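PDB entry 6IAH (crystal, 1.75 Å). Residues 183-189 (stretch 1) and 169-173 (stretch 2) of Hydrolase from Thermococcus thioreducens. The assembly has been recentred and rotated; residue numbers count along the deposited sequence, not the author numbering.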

# COMPACT_ATOMS: atom_id res chain seq x y z
N ARG A 183 -10.36 -1.85 15.13
CA ARG A 183 -9.45 -2.00 16.29
C ARG A 183 -8.09 -1.31 16.03
O ARG A 183 -7.42 -0.93 16.96
CB ARG A 183 -9.18 -3.48 16.57
CG ARG A 183 -10.42 -4.27 16.98
CD ARG A 183 -10.22 -5.78 16.87
NE ARG A 183 -11.47 -6.50 17.13
CZ ARG A 183 -12.50 -6.61 16.30
NH1 ARG A 183 -12.47 -6.07 15.07
NH2 ARG A 183 -13.60 -7.29 16.69
N ALA A 184 -7.70 -1.15 14.76
CA ALA A 184 -6.50 -0.43 14.37
C ALA A 184 -6.52 1.04 14.80
O ALA A 184 -5.50 1.59 15.23
CB ALA A 184 -6.29 -0.52 12.82
N LEU A 185 -7.70 1.65 14.71
CA LEU A 185 -7.86 3.03 15.05
C LEU A 185 -8.02 3.11 16.57
O LEU A 185 -7.41 3.98 17.22
CB LEU A 185 -9.05 3.64 14.29
CG LEU A 185 -9.21 5.17 14.43
CD1 LEU A 185 -7.96 6.06 14.21
CD2 LEU A 185 -10.37 5.59 13.49
N TRP A 186 -8.77 2.19 17.15
CA TRP A 186 -8.93 2.19 18.61
C TRP A 186 -7.60 2.04 19.30
O TRP A 186 -7.34 2.69 20.31
CB TRP A 186 -9.85 1.07 19.04
CG TRP A 186 -9.95 0.95 20.50
CD1 TRP A 186 -9.23 0.12 21.30
CD2 TRP A 186 -10.78 1.72 21.36
NE1 TRP A 186 -9.60 0.31 22.61
CE2 TRP A 186 -10.56 1.29 22.67
CE3 TRP A 186 -11.74 2.71 21.13
CZ2 TRP A 186 -11.26 1.82 23.77
CZ3 TRP A 186 -12.44 3.24 22.22
CH2 TRP A 186 -12.20 2.80 23.52
N GLU A 187 -6.75 1.17 18.76
CA GLU A 187 -5.39 1.00 19.24
C GLU A 187 -4.65 2.31 19.50
O GLU A 187 -3.97 2.46 20.50
CB GLU A 187 -4.58 0.16 18.23
CG GLU A 187 -3.22 -0.33 18.72
CD GLU A 187 -3.31 -1.05 20.06
OE1 GLU A 187 -4.42 -1.60 20.36
OE2 GLU A 187 -2.30 -1.02 20.84
N LEU A 188 -4.77 3.24 18.56
CA LEU A 188 -4.14 4.53 18.65
C LEU A 188 -4.90 5.49 19.56
O LEU A 188 -4.32 6.06 20.48
CB LEU A 188 -4.03 5.20 17.28
CG LEU A 188 -2.81 5.01 16.41
CD1 LEU A 188 -2.88 6.07 15.33
CD2 LEU A 188 -1.54 5.09 17.25
N VAL A 189 -6.18 5.73 19.24
CA VAL A 189 -6.90 6.85 19.81
C VAL A 189 -7.63 6.51 21.12
O VAL A 189 -7.91 7.41 21.88
CB VAL A 189 -7.82 7.56 18.81
CG1 VAL A 189 -7.03 7.95 17.55
CG2 VAL A 189 -9.05 6.72 18.40
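Stretch 2, residues 169-173: ENAVT

Stretch 1 is helical throughout, held by backbone hydrogen bonds from E187 N to R183 O (2.8 Å) and from V189 N to L185 O (2.9 Å), with a weak one from L188 N to L185 O (3.1 Å). From N170 onward the backbone of stretch 2 is extended, and A171 and V172 are strand; E169 belongs to a loop. The two segments run in opposite senses, since A184 lies nearest V172 (CA to CA 6.5 Å) whereas L188, one helical turn later, lies nearest N170 (CA to CA 6.9 Å). No hydrogen bond joins them; the contact is one of packing, burying 216 Å² in all.

R183, the first residue of the stretch, is helical and does not touch stretch 2, its long side chain extending into an exposed setting where a charged group is readily accommodated. A184 makes the first contact. Its CA-to-CB bond points sideways; alanine's single methyl takes little room where the backbones are near, and A184 CB is 4.1 Å from V172 CG1, while A184 O lies 3.5 Å from V172 CG2. The second approach has a cost, because this carbonyl oxygen is buried by the contact and has no polar partner anywhere in the model.

L185 points away from the strand and is buried among other parts of the protein, as suits a large apolar residue, while W186 is also out of reach of stretch 2. E187 starts toward the strand, but its end leads away. The aliphatic part of the side chain can therefore pack while the charged group avoids the apolar contact: E187 CG is 4.1 Å from V172 CG2, and both carboxylate oxygens, E187 OE1 and OE2, are hydrogen-bonded elsewhere in the structure.

L188 returns to the side of the helix that A184 occupies and gives the largest contact area on stretch 1. Its branched side chain spans more than one residue of stretch 2: L188 CG lies 3.8 Å from V172 CG2, and L188 CD2 lies 3.7 Å from N170 CB and 4.0 Å from A171 N. N170 thus offers a carbon to the leucine, while its ND2 is hydrogen-bonded elsewhere in the structure. V189 is buried but out of reach of stretch 2.

Seen from the strand, V172 is the centre of the contact. Its side chain points toward the helix and meets A184, E187 and L188, a β-branched residue well suited both to an extended backbone and to filling the space beside a helix. A171, alternating with it, points away.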

# COMPACT_ATOMS: atom_id res chain seq x y z
N GLU A 169 5.75 8.70 16.12
CA GLU A 169 5.80 7.88 17.34
C GLU A 169 4.59 7.03 17.58
O GLU A 169 4.68 5.97 18.22
CB GLU A 169 6.08 8.79 18.53
CG GLU A 169 7.47 9.47 18.38
CD GLU A 169 8.61 8.49 17.93
OE1 GLU A 169 8.82 7.40 18.56
OE2 GLU A 169 9.29 8.78 16.91
N ASN A 170 3.45 7.43 17.03
CA ASN A 170 2.20 6.69 17.18
C ASN A 170 1.85 6.11 15.81
O ASN A 170 1.43 6.85 14.93
CB ASN A 170 1.12 7.66 17.64
CG ASN A 170 1.50 8.44 18.88
OD1 ASN A 170 2.00 7.87 19.83
ND2 ASN A 170 1.25 9.74 18.88
N ALA A 171 2.07 4.80 15.61
CA ALA A 171 1.88 4.21 14.31
C ALA A 171 1.31 2.81 14.51
O ALA A 171 1.78 2.09 15.40
CB ALA A 171 3.20 4.14 13.59
N VAL A 172 0.29 2.45 13.73
CA VAL A 172 -0.20 1.06 13.63
C VAL A 172 0.16 0.57 12.25
O VAL A 172 -0.22 1.20 11.26
CB VAL A 172 -1.71 1.02 13.84
CG1 VAL A 172 -2.26 -0.37 13.67
CG2 VAL A 172 -2.01 1.50 15.27
N THR A 173 0.89 -0.56 12.19
CA THR A 173 1.39 -1.15 10.94
C THR A 173 0.79 -2.54 10.86
O THR A 173 0.11 -3.01 11.79
CB THR A 173 2.94 -1.25 10.88
OG1 THR A 173 3.41 -1.87 12.09
CG2 THR A 173 3.54 0.11 10.81